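Local atomic coordinates of nuclear import protein MOG1 (Saccharomyces cerevisiae, PDB entry 1JHS), a protein that binds the small GTPase Gsp1, the yeast Ran, and takes part in nuclear protein import and poly(A)+ mRNA export. Residues A[91-95]-A[106-110]. The protein carries 1 engineered substitution. Residues are numbered along the deposited sequence; the frame is centred on the assembly and turned at random.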
ATOM      1  N   GLU A  91      12.699   5.716   5.019  1.00 12.90           N
ATOM      2  CA  GLU A  91      12.550   7.040   4.446  1.00 13.96           C
ATOM      3  C   GLU A  91      11.374   7.084   3.492  1.00 13.49           C
ATOM      4  O   GLU A  91      11.001   6.063   2.887  1.00 12.76           O
ATOM      5  CB  GLU A  91      13.837   7.485   3.748  1.00 15.53           C
ATOM      6  CG  GLU A  91      14.274   6.727   2.514  1.00 18.26           C
ATOM      7  CD  GLU A  91      15.604   7.291   1.952  1.00 19.85           C
ATOM      8  OE1 GLU A  91      16.035   6.849   0.861  1.00 21.69           O
ATOM      9  OE2 GLU A  91      16.213   8.169   2.609  1.00 21.29           O
ATOM     10  N   ALA A  92      10.759   8.257   3.403  1.00 13.45           N
ATOM     11  CA  ALA A  92       9.634   8.445   2.511  1.00 13.81           C
ATOM     12  C   ALA A  92      10.217   8.917   1.192  1.00 14.23           C
ATOM     13  O   ALA A  92      10.734  10.034   1.120  1.00 14.32           O
ATOM     14  CB  ALA A  92       8.676   9.497   3.091  1.00 14.19           C
ATOM     15  N   LEU A  93      10.161   8.068   0.165  1.00 14.28           N
ATOM     16  CA  LEU A  93      10.676   8.426  -1.155  1.00 14.85           C
ATOM     17  C   LEU A  93       9.759   9.439  -1.831  1.00 15.36           C
ATOM     18  O   LEU A  93      10.202  10.239  -2.657  1.00 15.10           O
ATOM     19  CB  LEU A  93      10.791   7.192  -2.051  1.00 14.97           C
ATOM     20  CG  LEU A  93      11.631   6.031  -1.517  1.00 15.39           C
ATOM     21  CD1 LEU A  93      11.785   4.983  -2.590  1.00 15.11           C
ATOM     22  CD2 LEU A  93      12.986   6.541  -1.069  1.00 15.83           C
ATOM     23  N   GLN A  94       8.475   9.365  -1.495  1.00 15.49           N
ATOM     24  CA  GLN A  94       7.465  10.271  -2.027  1.00 16.39           C
ATOM     25  C   GLN A  94       6.384  10.416  -0.949  1.00 16.13           C
ATOM     26  O   GLN A  94       6.166   9.491  -0.165  1.00 15.43           O
ATOM     27  CB  GLN A  94       6.844   9.690  -3.304  1.00 17.78           C
ATOM     28  CG  GLN A  94       5.982  10.689  -4.046  1.00 20.12           C
ATOM     29  CD  GLN A  94       6.256  10.676  -5.532  1.00 21.15           C
ATOM     30  OE1 GLN A  94       7.315  10.236  -5.968  1.00 22.67           O
ATOM     31  NE2 GLN A  94       5.321  11.183  -6.311  1.00 21.86           N
ATOM     32  N   GLU A  95       5.736  11.578  -0.884  1.00 15.88           N
ATOM     33  CA  GLU A  95       4.676  11.768   0.106  1.00 16.02           C
ATOM     34  C   GLU A  95       3.757  12.917  -0.273  1.00 15.62           C
ATOM     35  O   GLU A  95       4.190  13.903  -0.858  1.00 15.44           O
ATOM     36  CB  GLU A  95       5.254  12.006   1.503  1.00 17.18           C
ATOM     37  CG  GLU A  95       6.113  13.263   1.636  1.00 18.75           C
ATOM     38  CD  GLU A  95       6.625  13.464   3.057  1.00 19.72           C
ATOM     39  OE1 GLU A  95       5.919  14.103   3.873  1.00 20.59           O
ATOM     40  OE2 GLU A  95       7.734  12.971   3.363  1.00 20.84           O
ATOM     41  N   GLY A 106       2.238   7.857   0.451  1.00  9.69           N
ATOM     42  CA  GLY A 106       3.681   7.948   0.305  1.00  9.73           C
ATOM     43  C   GLY A 106       4.276   6.605  -0.104  1.00  9.85           C
ATOM     44  O   GLY A 106       3.575   5.582  -0.085  1.00  9.65           O
ATOM     45  N   LEU A 107       5.535   6.631  -0.543  1.00  9.94           N
ATOM     46  CA  LEU A 107       6.282   5.417  -0.886  1.00 10.36           C
ATOM     47  C   LEU A 107       7.349   5.373   0.218  1.00 10.70           C
ATOM     48  O   LEU A 107       7.969   6.389   0.529  1.00 10.59           O
ATOM     49  CB  LEU A 107       6.980   5.545  -2.234  1.00 10.63           C
ATOM     50  CG  LEU A 107       6.148   5.503  -3.504  1.00 10.67           C
ATOM     51  CD1 LEU A 107       7.128   5.648  -4.663  1.00 11.29           C
ATOM     52  CD2 LEU A 107       5.387   4.185  -3.608  1.00 10.97           C
ATOM     53  N   VAL A 108       7.580   4.203   0.778  1.00 11.23           N
ATOM     54  CA  VAL A 108       8.502   4.057   1.900  1.00 11.90           C
ATOM     55  C   VAL A 108       9.537   2.972   1.633  1.00 11.93           C
ATOM     56  O   VAL A 108       9.244   1.990   0.962  1.00 10.61           O
ATOM     57  CB  VAL A 108       7.672   3.688   3.153  1.00 12.53           C
ATOM     58  CG1 VAL A 108       8.577   3.219   4.298  1.00 13.74           C
ATOM     59  CG2 VAL A 108       6.838   4.928   3.573  1.00 12.76           C
ATOM     60  N   MET A 109      10.744   3.164   2.166  1.00 12.33           N
ATOM     61  CA  MET A 109      11.802   2.189   1.963  1.00 13.41           C
ATOM     62  C   MET A 109      12.696   2.152   3.187  1.00 12.84           C
ATOM     63  O   MET A 109      13.051   3.195   3.756  1.00 12.92           O
ATOM     64  CB  MET A 109      12.648   2.581   0.750  1.00 14.54           C
ATOM     65  CG  MET A 109      13.673   1.528   0.305  1.00 16.41           C
ATOM     66  SD  MET A 109      14.614   2.177  -1.131  1.00 18.86           S
ATOM     67  CE  MET A 109      15.229   3.614  -0.402  1.00 18.41           C
ATOM     68  N   GLU A 110      13.036   0.939   3.603  1.00 13.05           N
ATOM     69  CA  GLU A 110      13.923   0.743   4.746  1.00 12.94           C
ATOM     70  C   GLU A 110      15.295   1.308   4.389  1.00 12.90           C
ATOM     71  O   GLU A 110      15.733   1.176   3.241  1.00 12.91           O
ATOM     72  CB  GLU A 110      14.091  -0.764   5.017  1.00 13.24           C
ATOM     73  CG  GLU A 110      15.387  -1.141   5.771  1.00 13.25           C
ATOM     74  CD  GLU A 110      15.489  -2.630   6.015  1.00 13.52           C
ATOM     75  OE1 GLU A 110      14.602  -3.160   6.714  1.00 13.57           O
ATOM     76  OE2 GLU A 110      16.448  -3.271   5.507  1.00 13.84           O
TER
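Four backbone hydrogen bonds tie 91-95 antiparallel to 106-110. Glu91 and Met109 form a reciprocal pair, Glu91 N to Met109 O at 2.8 Å and Met109 N to Glu91 O at 3.0 Å. Beyond it, Leu107 O accepts from Leu93 N (2.8 Å), whereas Leu107 N donates to Gln94 O (3.0 Å). Leu93, with phi/psi of -72/-30°, is thus the extra residue of a beta bulge, shifting the register by one between Ala92-Val108 and Gln94-Leu107. CA-H...O contacts supplement the ladder, Val108 CA to Glu91 O at 3.4 Å and Ala92 CA to Leu107 O at 3.3 Å. Gly106 CA lies 3.0 Å from Gln94 O, where a CB would clash. Apolar packing centres on Leu93, whose CD2 meets Met109 CE at 3.7 Å and whose CB is 4.2 Å from Leu107 CB. Leu107 also packs on helix 163-178, while Val108, on the other face, touches helix 70-83. The geometry defines a bulged beta hairpin, with 87-99 as the edge strand of Mog1's larger antiparallel sheet and 103-113 next to it.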